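Local coordinates for malonyl CoA:acyl carrier protein malonyltransferase (Streptomyces coelicolor, PDB 1NM2) that probably transfers malonyl groups from malonyl-CoA to holo acyl carrier protein, supplying activated malonyl units for fatty acid biosynthesis, at residues A[10-15]-A[276-281]; A[42-47]-A[51-56]; A[59-64]-A[121-126]. All coordinates share one frame; numbering follows the deposited sequence.

Interaction 1: residues A[10-15]-A[276-281]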
loop_
_atom_site.group_PDB
_atom_site.type_symbol
_atom_site.label_atom_id
_atom_site.label_comp_id
_atom_site.label_asym_id
_atom_site.label_seq_id
_atom_site.Cartn_x
_atom_site.Cartn_y
_atom_site.Cartn_z
ATOM N N GLN A 10 -0.723 4.539 -1.542
ATOM C CA GLN A 10 -0.921 5.911 -2.010
ATOM C C GLN A 10 -2.076 6.616 -1.324
ATOM O O GLN A 10 -3.136 6.026 -1.089
ATOM C CB GLN A 10 -1.145 5.949 -3.525
ATOM C CG GLN A 10 0.124 5.781 -4.343
ATOM C CD GLN A 10 -0.051 6.223 -5.782
ATOM O OE1 GLN A 10 -0.409 7.370 -6.054
ATOM N NE2 GLN A 10 0.203 5.318 -6.712
ATOM N N GLY A 11 -1.868 7.896 -1.028
ATOM C CA GLY A 11 -2.887 8.676 -0.353
ATOM C C GLY A 11 -2.480 8.935 1.083
ATOM O O GLY A 11 -2.887 9.927 1.683
ATOM N N ALA A 12 -1.668 8.038 1.633
ATOM C CA ALA A 12 -1.206 8.160 3.010
ATOM C C ALA A 12 -0.172 9.267 3.204
ATOM O O ALA A 12 -0.090 9.869 4.275
ATOM C CB ALA A 12 -0.632 6.823 3.486
ATOM N N GLN A 13 0.615 9.536 2.167
ATOM C CA GLN A 13 1.651 10.556 2.254
ATOM C C GLN A 13 1.106 11.985 2.266
ATOM O O GLN A 13 0.107 12.287 1.613
ATOM C CB GLN A 13 2.641 10.405 1.093
ATOM C CG GLN A 13 2.194 11.045 -0.212
ATOM C CD GLN A 13 1.169 10.230 -0.989
ATOM O OE1 GLN A 13 0.628 9.236 -0.499
ATOM N NE2 GLN A 13 0.898 10.661 -2.215
ATOM N N THR A 14 1.771 12.855 3.018
ATOM C CA THR A 14 1.392 14.265 3.103
ATOM C C THR A 14 2.670 15.098 3.098
ATOM O O THR A 14 3.741 14.600 3.447
ATOM C CB THR A 14 0.601 14.582 4.391
ATOM O OG1 THR A 14 1.355 14.167 5.537
ATOM C CG2 THR A 14 -0.748 13.885 4.371
ATOM N N PRO A 15 2.578 16.379 2.707
ATOM C CA PRO A 15 3.754 17.253 2.667
ATOM C C PRO A 15 4.544 17.289 3.975
ATOM O O PRO A 15 3.970 17.486 5.046
ATOM C CB PRO A 15 3.154 18.614 2.322
ATOM C CG PRO A 15 1.966 18.256 1.491
ATOM C CD PRO A 15 1.372 17.112 2.281
ATOM N N VAL A 276 3.349 0.992 9.714
ATOM C CA VAL A 276 4.542 1.823 9.594
ATOM C C VAL A 276 4.219 3.202 9.027
ATOM O O VAL A 276 3.089 3.471 8.622
ATOM C CB VAL A 276 5.632 1.137 8.720
ATOM C CG1 VAL A 276 6.058 -0.171 9.382
ATOM C CG2 VAL A 276 5.101 0.877 7.299
ATOM N N CYS A 277 5.216 4.078 9.012
ATOM C CA CYS A 277 5.037 5.434 8.512
ATOM C C CYS A 277 4.800 5.452 7.006
ATOM O O CYS A 277 5.471 4.745 6.254
ATOM C CB CYS A 277 6.272 6.274 8.851
ATOM S SG CYS A 277 6.214 7.963 8.231
ATOM N N PRO A 278 3.843 6.268 6.536
ATOM C CA PRO A 278 2.963 7.175 7.281
ATOM C C PRO A 278 1.654 6.470 7.642
ATOM O O PRO A 278 0.822 6.209 6.775
ATOM C CB PRO A 278 2.762 8.322 6.301
ATOM C CG PRO A 278 2.676 7.591 4.989
ATOM C CD PRO A 278 3.777 6.545 5.087
ATOM N N GLY A 279 1.479 6.169 8.925
ATOM C CA GLY A 279 0.291 5.461 9.363
ATOM C C GLY A 279 -0.977 6.265 9.553
ATOM O O GLY A 279 -0.980 7.495 9.455
ATOM N N GLY A 280 -2.063 5.550 9.835
ATOM C CA GLY A 280 -3.346 6.189 10.045
ATOM C C GLY A 280 -4.470 5.545 9.247
ATOM O O GLY A 280 -5.507 5.190 9.805
ATOM N N THR A 281 -4.261 5.379 7.945
ATOM C CA THR A 281 -5.273 4.794 7.072
ATOM C C THR A 281 -5.594 3.328 7.372
ATOM O O THR A 281 -6.755 2.983 7.594
ATOM C CB THR A 281 -4.862 4.919 5.587
ATOM O OG1 THR A 281 -3.599 4.275 5.386
ATOM C CG2 THR A 281 -4.742 6.389 5.190
#
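Ala12 and Pro278 form the tight part of this loop-to-loop contact: the methyl CB of Ala12 lies 3.7 Å from CG of the proline ring. The same methyl also meets the backbone, with Ala12 CB 3.6 Å from Pro278 O, while in the reverse sense Pro278 CG stands 3.7 Å from Ala12 O. Each carbonyl oxygen is thus approached by an apolar carbon of the other residue. The ring is presented by a cis peptide bond between Cys277 and Pro278, and Leu64 of helix 57-75 also packs on it.

Away from this point the contact thins. Gln13 N is 4.0 Å from Pro278 CG, and on the exposed side Thr281 OG1 approaches Ala12 CB only to 4.3 Å. An acetic acid molecule other than the one at Arg123 lies about 3 Å from the Thr281 side chain, nearest atoms measured.

Each loop has its own internal fixing. Gln13 places CG between its backbone N and carbonyl carbon (chi1 83°) and folds back, and OE1 accepts Gly11 N at 2.9 Å with an N-H...O angle of 143°. In the other loop, Gly280 is the N-cap of helix 281-289, and Glu275 accepts its backbone N. A side chain on Gly11 or Gly280 would collide with the preceding carbonyl oxygen.

The loops follow strands 3-7 and 272-275, neighbours in the parallel sheet, and meet beyond the C-terminal ends of these strands. With 156 Å² buried and only carbon-led contacts across it, the junction is held by van der Waals packing of a methyl and a proline ring, without a polar bond between the loops.

Interaction 2: residues A[42-47]-A[51-56]. With NI (nickel (II) ion), chain B.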
loop_
_atom_site.group_PDB
_atom_site.type_symbol
_atom_site.label_atom_id
_atom_site.label_comp_id
_atom_site.label_asym_id
_atom_site.label_seq_id
_atom_site.Cartn_x
_atom_site.Cartn_y
_atom_site.Cartn_z
ATOM N N LEU A 42 14.534 11.550 -2.619
ATOM C CA LEU A 42 13.536 11.174 -1.622
ATOM C C LEU A 42 13.429 12.155 -0.462
ATOM O O LEU A 42 12.330 12.449 -0.004
ATOM C CB LEU A 42 13.835 9.768 -1.092
ATOM C CG LEU A 42 13.730 8.643 -2.127
ATOM C CD1 LEU A 42 14.318 7.357 -1.555
ATOM C CD2 LEU A 42 12.266 8.443 -2.534
ATOM N N ALA A 43 14.564 12.661 0.010
ATOM C CA ALA A 43 14.570 13.613 1.116
ATOM C C ALA A 43 13.765 14.867 0.764
ATOM O O ALA A 43 12.983 15.363 1.576
ATOM C CB ALA A 43 16.015 13.993 1.486
ATOM N N HIS A 44 13.947 15.376 -0.446
ATOM C CA HIS A 44 13.212 16.564 -0.865
ATOM C C HIS A 44 11.701 16.331 -0.896
ATOM O O HIS A 44 10.925 17.127 -0.362
ATOM C CB HIS A 44 13.656 17.016 -2.258
ATOM C CG HIS A 44 12.726 18.013 -2.883
ATOM N ND1 HIS A 44 12.646 19.323 -2.463
ATOM C CD2 HIS A 44 11.797 17.873 -3.860
ATOM C CE1 HIS A 44 11.708 19.947 -3.152
ATOM N NE2 HIS A 44 11.179 19.091 -4.006
ATOM N N PHE A 45 11.280 15.247 -1.532
ATOM C CA PHE A 45 9.856 14.967 -1.641
ATOM C C PHE A 45 9.198 14.640 -0.308
ATOM O O PHE A 45 7.995 14.815 -0.149
ATOM C CB PHE A 45 9.616 13.848 -2.654
ATOM C CG PHE A 45 9.926 14.250 -4.068
ATOM C CD1 PHE A 45 11.087 13.809 -4.695
ATOM C CD2 PHE A 45 9.072 15.105 -4.758
ATOM C CE1 PHE A 45 11.397 14.215 -5.993
ATOM C CE2 PHE A 45 9.370 15.519 -6.053
ATOM C CZ PHE A 45 10.536 15.073 -6.674
ATOM N N GLY A 46 9.992 14.180 0.651
ATOM C CA GLY A 46 9.444 13.862 1.953
ATOM C C GLY A 46 9.512 15.024 2.930
ATOM O O GLY A 46 8.914 14.961 4.003
ATOM N N THR A 47 10.227 16.091 2.571
ATOM C CA THR A 47 10.350 17.241 3.468
ATOM C C THR A 47 9.875 18.591 2.924
ATOM O O THR A 47 9.035 19.241 3.544
ATOM C CB THR A 47 11.807 17.423 3.958
ATOM O OG1 THR A 47 12.663 17.673 2.840
ATOM C CG2 THR A 47 12.286 16.183 4.681
ATOM N N ALA A 51 1.949 19.486 -1.900
ATOM C CA ALA A 51 0.933 18.540 -2.337
ATOM C C ALA A 51 1.021 18.069 -3.786
ATOM O O ALA A 51 0.972 16.864 -4.050
ATOM C CB ALA A 51 -0.450 19.121 -2.067
ATOM N N ASP A 52 1.159 18.996 -4.730
ATOM C CA ASP A 52 1.202 18.587 -6.130
ATOM C C ASP A 52 2.405 17.715 -6.493
ATOM O O ASP A 52 2.291 16.821 -7.333
ATOM C CB ASP A 52 1.115 19.812 -7.059
ATOM C CG ASP A 52 2.378 20.649 -7.063
ATOM O OD1 ASP A 52 3.392 20.220 -7.662
ATOM O OD2 ASP A 52 2.352 21.747 -6.467
ATOM N N GLU A 53 3.545 17.949 -5.846
ATOM C CA GLU A 53 4.747 17.169 -6.134
ATOM C C GLU A 53 4.674 15.736 -5.625
ATOM O O GLU A 53 5.140 14.819 -6.294
ATOM C CB GLU A 53 5.984 17.836 -5.530
ATOM C CG GLU A 53 6.295 19.212 -6.088
ATOM C CD GLU A 53 7.473 19.857 -5.382
ATOM O OE1 GLU A 53 8.620 19.386 -5.576
ATOM O OE2 GLU A 53 7.239 20.824 -4.620
ATOM N N ILE A 54 4.091 15.533 -4.447
ATOM C CA ILE A 54 4.017 14.184 -3.902
ATOM C C ILE A 54 2.781 13.413 -4.339
ATOM O O ILE A 54 2.586 12.265 -3.946
ATOM C CB ILE A 54 4.119 14.186 -2.362
ATOM C CG1 ILE A 54 2.932 14.926 -1.743
ATOM C CG2 ILE A 54 5.426 14.838 -1.944
ATOM C CD1 ILE A 54 2.974 14.950 -0.228
ATOM N N ARG A 55 1.947 14.048 -5.156
ATOM C CA ARG A 55 0.758 13.389 -5.676
ATOM C C ARG A 55 1.218 12.636 -6.920
ATOM O O ARG A 55 0.538 11.740 -7.412
ATOM C CB ARG A 55 -0.309 14.423 -6.031
ATOM C CG ARG A 55 -1.604 13.843 -6.584
ATOM C CD ARG A 55 -2.715 14.868 -6.437
ATOM N NE ARG A 55 -3.883 14.576 -7.255
ATOM C CZ ARG A 55 -5.029 15.245 -7.166
ATOM N NH1 ARG A 55 -5.151 16.237 -6.293
ATOM N NH2 ARG A 55 -6.052 14.924 -7.948
ATOM N N ASP A 56 2.391 13.024 -7.410
ATOM C CA ASP A 56 3.024 12.406 -8.572
ATOM C C ASP A 56 3.163 10.918 -8.241
ATOM O O ASP A 56 3.945 10.539 -7.375
ATOM C CB ASP A 56 4.407 13.033 -8.773
ATOM C CG ASP A 56 5.142 12.484 -9.979
ATOM O OD1 ASP A 56 4.867 11.343 -10.402
ATOM O OD2 ASP A 56 6.025 13.201 -10.494
HETATM NI NI NI B . 3.967 22.965 -5.929
HETATM O O HOH W 1 5.603 22.416 -6.282
#
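His44 reaches across to Glu53 with the edge of its imidazole. CG lies anti to the backbone N (chi1 166°), which swings the ring off helix 42-47 so that NE2 donates to Glu53 OE1 at 3.0 Å, with an N-H...O angle of 163°. The oxygen lies close to the ring plane, and NE2 meets it on the syn side, somewhat out of the carboxylate plane; ring and carboxylate planes are 39° apart. Glu53 has CG anti to its carbonyl carbon and an extended chain beyond it, crossing the imidazole at about a right angle.

The Phe45 ring lies against the imidazole, with His44 CD2 3.9 Å above one face, over its centre, while Phe45 CE2 is 4.1 Å from Glu53 CB. The arrangement is a His-carboxylate hydrogen bond joining two short helices, 42-47 and 51-54, that come just before the long helix 57-75 of the acyltransferase domain. A leucine in place of His44 removes the N-H that Glu53 OE1 accepts, and would probably leave the carboxylate free to turn.

On the other oxygen, a modelled water lies 2.8 Å from Glu53 OE2 and can donate to it; this water sits unusually close to the nickel ion, so its link to the metal is doubtful. Asp52 OD2 binds that metal directly at 2.1 Å, and Asp50 completes the protein's share of the site. Deeper in, Ile54 CG2 presses on the backbone of helix 42-47, 3.1 Å from Phe45 O.

Interaction 3: residues A[59-64]-A[121-126]. With ACY (acetic acid), chain D.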
loop_
_atom_site.group_PDB
_atom_site.type_symbol
_atom_site.label_atom_id
_atom_site.label_comp_id
_atom_site.label_asym_id
_atom_site.label_seq_id
_atom_site.Cartn_x
_atom_site.Cartn_y
_atom_site.Cartn_z
ATOM N N VAL A 59 6.500 9.454 -7.902
ATOM C CA VAL A 59 7.209 9.921 -6.715
ATOM C C VAL A 59 6.620 9.283 -5.454
ATOM O O VAL A 59 7.349 8.768 -4.607
ATOM C CB VAL A 59 7.113 11.469 -6.571
ATOM C CG1 VAL A 59 7.630 11.907 -5.199
ATOM C CG2 VAL A 59 7.927 12.151 -7.665
ATOM N N ALA A 60 5.294 9.309 -5.345
ATOM C CA ALA A 60 4.615 8.767 -4.176
ATOM C C ALA A 60 4.960 7.320 -3.832
ATOM O O ALA A 60 5.184 6.997 -2.666
ATOM C CB ALA A 60 3.101 8.909 -4.338
ATOM N N GLN A 61 5.005 6.448 -4.834
ATOM C CA GLN A 61 5.298 5.047 -4.554
ATOM C C GLN A 61 6.657 4.809 -3.886
ATOM O O GLN A 61 6.714 4.220 -2.806
ATOM C CB GLN A 61 5.112 4.210 -5.831
ATOM C CG GLN A 61 3.648 4.215 -6.274
ATOM C CD GLN A 61 3.303 3.157 -7.296
ATOM O OE1 GLN A 61 3.900 2.084 -7.321
ATOM N NE2 GLN A 61 2.306 3.443 -8.127
ATOM N N PRO A 62 7.766 5.261 -4.501
ATOM C CA PRO A 62 9.056 5.027 -3.833
ATOM C C PRO A 62 9.183 5.759 -2.490
ATOM O O PRO A 62 9.827 5.267 -1.568
ATOM C CB PRO A 62 10.082 5.509 -4.862
ATOM C CG PRO A 62 9.320 6.517 -5.681
ATOM C CD PRO A 62 7.966 5.841 -5.839
ATOM N N LEU A 63 8.580 6.938 -2.387
ATOM C CA LEU A 63 8.628 7.702 -1.145
ATOM C C LEU A 63 7.956 6.927 -0.012
ATOM O O LEU A 63 8.471 6.868 1.103
ATOM C CB LEU A 63 7.935 9.056 -1.327
ATOM C CG LEU A 63 7.829 9.959 -0.092
ATOM C CD1 LEU A 63 9.216 10.245 0.485
ATOM C CD2 LEU A 63 7.154 11.273 -0.500
ATOM N N LEU A 64 6.798 6.339 -0.299
ATOM C CA LEU A 64 6.066 5.568 0.701
ATOM C C LEU A 64 6.859 4.351 1.162
ATOM O O LEU A 64 6.886 4.038 2.353
ATOM C CB LEU A 64 4.710 5.112 0.138
ATOM C CG LEU A 64 3.626 6.193 0.085
ATOM C CD1 LEU A 64 2.467 5.747 -0.788
ATOM C CD2 LEU A 64 3.159 6.485 1.504
ATOM N N ARG A 121 10.060 2.077 -7.891
ATOM C CA ARG A 121 10.319 3.282 -8.681
ATOM C C ARG A 121 9.750 2.949 -10.070
ATOM O O ARG A 121 9.050 3.751 -10.678
ATOM C CB ARG A 121 11.828 3.531 -8.795
ATOM C CG ARG A 121 12.288 4.990 -8.970
ATOM C CD ARG A 121 11.354 5.872 -9.785
ATOM N NE ARG A 121 12.088 6.893 -10.534
ATOM C CZ ARG A 121 11.635 8.118 -10.791
ATOM N NH1 ARG A 121 10.443 8.501 -10.354
ATOM N NH2 ARG A 121 12.371 8.962 -11.503
ATOM N N ARG A 122 10.057 1.748 -10.556
ATOM C CA ARG A 122 9.568 1.295 -11.858
ATOM C C ARG A 122 8.051 1.100 -11.818
ATOM O O ARG A 122 7.351 1.364 -12.797
ATOM C CB ARG A 122 10.245 -0.020 -12.254
ATOM C CG ARG A 122 11.739 0.106 -12.507
ATOM C CD ARG A 122 12.005 0.973 -13.731
ATOM N NE ARG A 122 13.425 1.261 -13.917
ATOM C CZ ARG A 122 13.922 1.876 -14.985
ATOM N NH1 ARG A 122 13.110 2.262 -15.964
ATOM N NH2 ARG A 122 15.226 2.112 -15.073
ATOM N N ARG A 123 7.547 0.629 -10.684
ATOM C CA ARG A 123 6.116 0.418 -10.522
ATOM C C ARG A 123 5.390 1.746 -10.726
ATOM O O ARG A 123 4.440 1.832 -11.507
ATOM C CB ARG A 123 5.811 -0.119 -9.116
ATOM C CG ARG A 123 4.343 -0.500 -8.869
ATOM C CD ARG A 123 4.157 -0.963 -7.425
ATOM N NE ARG A 123 2.883 -1.631 -7.180
ATOM C CZ ARG A 123 1.746 -1.016 -6.866
ATOM N NH1 ARG A 123 1.702 0.306 -6.756
ATOM N NH2 ARG A 123 0.651 -1.733 -6.644
ATOM N N GLY A 124 5.849 2.775 -10.022
ATOM C CA GLY A 124 5.226 4.086 -10.119
ATOM C C GLY A 124 5.280 4.723 -11.496
ATOM O O GLY A 124 4.305 5.324 -11.946
ATOM N N LEU A 125 6.425 4.611 -12.161
ATOM C CA LEU A 125 6.582 5.167 -13.495
ATOM C C LEU A 125 5.690 4.407 -14.472
ATOM O O LEU A 125 4.985 5.016 -15.269
ATOM C CB LEU A 125 8.045 5.069 -13.944
ATOM C CG LEU A 125 9.059 5.943 -13.192
ATOM C CD1 LEU A 125 10.472 5.460 -13.472
ATOM C CD2 LEU A 125 8.896 7.399 -13.611
ATOM N N ALA A 126 5.707 3.077 -14.393
ATOM C CA ALA A 126 4.907 2.244 -15.288
ATOM C C ALA A 126 3.413 2.505 -15.181
ATOM O O ALA A 126 2.713 2.539 -16.192
ATOM C CB ALA A 126 5.192 0.758 -15.024
HETATM C C ACY D . -1.627 2.037 -6.223
HETATM O O ACY D . -1.110 3.230 -6.240
HETATM O OXT ACY D . -1.054 0.942 -6.547
HETATM C CH3 ACY D . -3.071 2.003 -5.748
#
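The guanidinium of Arg123 is met at its edge by Gln61 OE1 and by OXT of a bound acetate, both near its plane. NH1 donates to Gln61 OE1 at 2.9 Å and almost straight, 171°; the amide and guanidinium planes are 60° apart, and NH1 comes in from above the carbonyl plane, not on a lone pair. NH1 also donates to acetate OXT at 2.8 Å, and NH2 reaches the same oxygen at 3.2 Å. On the Arg121 guanidinium, Leu125 CD1 lies over one face, offset toward the rim.

The antiparallel helices 57-75 and 113-132 of this alpha/beta hydrolase-like fold come together here, their local axes 7.8 Å apart at 159°. Gly124 is consistent with this closeness: a CB there would lie tight against Gln61 CB. Acetate imitates the malonyl group in the active site; it and Arg123 NH2 both bond Ser98, part of a sequence that resembles a nucleophile elbow. The pose is consistent with Arg123 holding the malonyl carboxylate, with Gln61 gripping NH1 from the second shell. Arg123 has CG anti to its backbone N and stays extended as far as NE, carrying the guanidinium across the end of Gln61 to the acetate.

From the N terminus, strand 3-7 leads into 10-15, the first half of interaction 1, whose partner 276-281 arrives 261 residues later. Within that long loop, interaction 2 closes a short one between helices 42-47 and 51-54, and interaction 3 then closes another, from 59-64 to 121-126; these two follow in series without crossing, and interaction 1 encloses both. Their surfaces also meet directly. Gln13 NE2 lies 2.9 Å from Ile54 O, a probable hydrogen bond between interactions 1 and 2, while Phe45 CG packs 3.5 Å from Val59 CG1 between interactions 2 and 3. Together they tie the loops beyond the parallel sheet to the helices packed over it.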